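Local coordinates for flagellar pocket-related cytoskeletal protein (Trypanosoma brucei, PDB 6SJQ) that belongs to the cytoskeleton of the trypanosome flagellar pocket collar and folds here as its ubiquitin-like N-terminal domain, which probably binds partner proteins, at residues A[82-85]-A[86-89]. Numbering follows the deposited sequence.
Sequences QLTD and YCQL
Cys87 points toward Leu83 and Thr84, and its side chain can be followed outward. Cys87 CB lies against the carbonyl oxygen and the hydroxyl of Thr84, 3.2 Å from Thr84 O and 3.5 Å from Thr84 OG1. One bond further, Cys87 SG sits between the backbone N and the carbonyl carbon (chi1 74°), a rotation that brings it back over the turn, 3.2 Å from Thr84 O and 3.7 Å from Leu83 CD2. Leu83 CD2 also meets Leu89 CD2 at 3.8 Å, the two leucines crossing at about a right angle, so a single branch touches Cys87 and Leu89.

The backbone evidence is a type II beta turn from Thr84 to Cys87: Asp85 and Tyr86 occupy its corners, the positive phi of Tyr86 (68°) marking the second, and Cys87 N donates to Thr84 O over 3.0 Å with an N-H...O angle of 154°. The turn leads into strand 87-92, the central strand of the ubiquitin fold's mixed sheet, between strands 6-14 and 63-68. At the corners strands 6-14 and 17-25 supply the partners of the polar ends: Asp85 OD1 accepts from Leu7 N, and Tyr86 OH is hydrogen-bonded to Glu22 OE1. Leu83 also rests on Pro29 and Leu77, while Leu89 packs on Val8, Ile64 and Met66 in the buried interior.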
ATOM      1  N   GLN A  82      -7.201  11.957  -9.369  1.00 12.65           N
ATOM      2  CA  GLN A  82      -7.489  10.589  -9.804  1.00 16.18           C
ATOM      3  C   GLN A  82      -8.179   9.755  -8.719  1.00 15.39           C
ATOM      4  O   GLN A  82      -9.084   8.964  -9.010  1.00 15.40           O
ATOM      5  CB  GLN A  82      -6.202   9.875 -10.237  1.00 14.56           C
ATOM      6  CG  GLN A  82      -5.665  10.263 -11.611  1.00 18.26           C
ATOM      7  CD  GLN A  82      -4.381   9.527 -11.903  1.00 16.58           C
ATOM      8  OE1 GLN A  82      -3.298   9.989 -11.542  1.00 14.62           O
ATOM      9  NE2 GLN A  82      -4.497   8.351 -12.531  1.00 13.48           N
ATOM     10  N   LEU A  83      -7.754   9.927  -7.472  1.00 13.85           N
ATOM     11  CA  LEU A  83      -8.311   9.130  -6.364  1.00 10.91           C
ATOM     12  C   LEU A  83      -9.822   9.318  -6.198  1.00 18.60           C
ATOM     13  O   LEU A  83     -10.341  10.448  -6.248  1.00 15.95           O
ATOM     14  CB  LEU A  83      -7.597   9.477  -5.043  1.00 15.38           C
ATOM     15  CG  LEU A  83      -6.104   9.141  -4.958  1.00 15.90           C
ATOM     16  CD1 LEU A  83      -5.522   9.675  -3.641  1.00 18.54           C
ATOM     17  CD2 LEU A  83      -5.852   7.629  -5.082  1.00 13.72           C
ATOM     18  N   THR A  84     -10.525   8.197  -6.033  1.00 16.21           N
ATOM     19  CA  THR A  84     -11.938   8.198  -5.681  1.00 17.35           C
ATOM     20  C   THR A  84     -12.121   7.376  -4.427  1.00 16.38           C
ATOM     21  O   THR A  84     -11.276   6.539  -4.092  1.00 14.99           O
ATOM     22  CB  THR A  84     -12.828   7.636  -6.811  1.00 15.34           C
ATOM     23  OG1 THR A  84     -12.397   6.305  -7.156  1.00 17.87           O
ATOM     24  CG2 THR A  84     -12.744   8.528  -8.036  1.00 24.90           C
ATOM     25  N   ASP A  85     -13.219   7.601  -3.717  1.00 13.68           N
ATOM     26  CA  ASP A  85     -13.437   6.898  -2.469  1.00 14.48           C
ATOM     27  C   ASP A  85     -13.483   5.383  -2.650  1.00 12.42           C
ATOM     28  O   ASP A  85     -14.214   4.854  -3.497  1.00 14.89           O
ATOM     29  CB  ASP A  85     -14.723   7.358  -1.766  1.00 20.43           C
ATOM     30  CG  ASP A  85     -14.892   6.691  -0.399  1.00 29.91           C
ATOM     31  OD1 ASP A  85     -14.220   7.121   0.564  1.00 25.67           O
ATOM     32  OD2 ASP A  85     -15.662   5.708  -0.285  1.00 43.70           O
ATOM     33  N   TYR A  86     -12.682   4.710  -1.832  1.00 13.06           N
ATOM     34  CA  TYR A  86     -12.561   3.268  -1.756  1.00 16.78           C
ATOM     35  C   TYR A  86     -11.935   2.679  -3.001  1.00 12.90           C
ATOM     36  O   TYR A  86     -12.047   1.479  -3.242  1.00 17.47           O
ATOM     37  CB  TYR A  86     -13.887   2.574  -1.382  1.00 19.44           C
ATOM     38  CG  TYR A  86     -13.650   1.424  -0.428  1.00 25.01           C
ATOM     39  CD1 TYR A  86     -13.715   0.110  -0.863  1.00 27.90           C
ATOM     40  CD2 TYR A  86     -13.311   1.658   0.896  1.00 31.09           C
ATOM     41  CE1 TYR A  86     -13.470  -0.945   0.005  1.00 34.71           C
ATOM     42  CE2 TYR A  86     -13.070   0.610   1.775  1.00 29.74           C
ATOM     43  CZ  TYR A  86     -13.153  -0.689   1.324  1.00 33.73           C
ATOM     44  OH  TYR A  86     -12.900  -1.732   2.194  1.00 35.81           O
ATOM     45  N   CYS A  87     -11.239   3.511  -3.770  1.00 13.60           N
ATOM     46  CA  CYS A  87     -10.488   2.992  -4.906  1.00 11.39           C
ATOM     47  C   CYS A  87      -9.355   2.077  -4.413  1.00 11.13           C
ATOM     48  O   CYS A  87      -8.958   2.134  -3.249  1.00 15.76           O
ATOM     49  CB  CYS A  87      -9.970   4.118  -5.796  1.00 10.34           C
ATOM     50  SG  CYS A  87      -8.578   5.077  -5.144  1.00 15.42           S
ATOM     51  N   GLN A  88      -8.892   1.196  -5.305  1.00 13.42           N
ATOM     52  CA  GLN A  88      -7.819   0.261  -4.997  1.00 10.39           C
ATOM     53  C   GLN A  88      -6.498   0.699  -5.622  1.00 13.21           C
ATOM     54  O   GLN A  88      -6.416   0.912  -6.831  1.00 11.74           O
ATOM     55  CB  GLN A  88      -8.169  -1.132  -5.533  1.00 10.23           C
ATOM     56  CG  GLN A  88      -7.084  -2.166  -5.211  1.00 12.17           C
ATOM     57  CD  GLN A  88      -7.076  -2.546  -3.751  1.00 11.63           C
ATOM     58  OE1 GLN A  88      -8.068  -3.084  -3.216  1.00 13.96           O
ATOM     59  NE2 GLN A  88      -5.970  -2.240  -3.073  1.00 13.82           N
ATOM     60  N   LEU A  89      -5.466   0.835  -4.788  1.00 10.31           N
ATOM     61  CA  LEU A  89      -4.103   1.141  -5.229  1.00 13.25           C
ATOM     62  C   LEU A  89      -3.180  -0.064  -5.023  1.00 12.63           C
ATOM     63  O   LEU A  89      -3.405  -0.902  -4.149  1.00 11.81           O
ATOM     64  CB  LEU A  89      -3.529   2.327  -4.430  1.00 10.89           C
ATOM     65  CG  LEU A  89      -4.330   3.629  -4.383  1.00 13.92           C
ATOM     66  CD1 LEU A  89      -3.521   4.692  -3.648  1.00 18.88           C
ATOM     67  CD2 LEU A  89      -4.667   4.090  -5.780  1.00 15.45           C
TER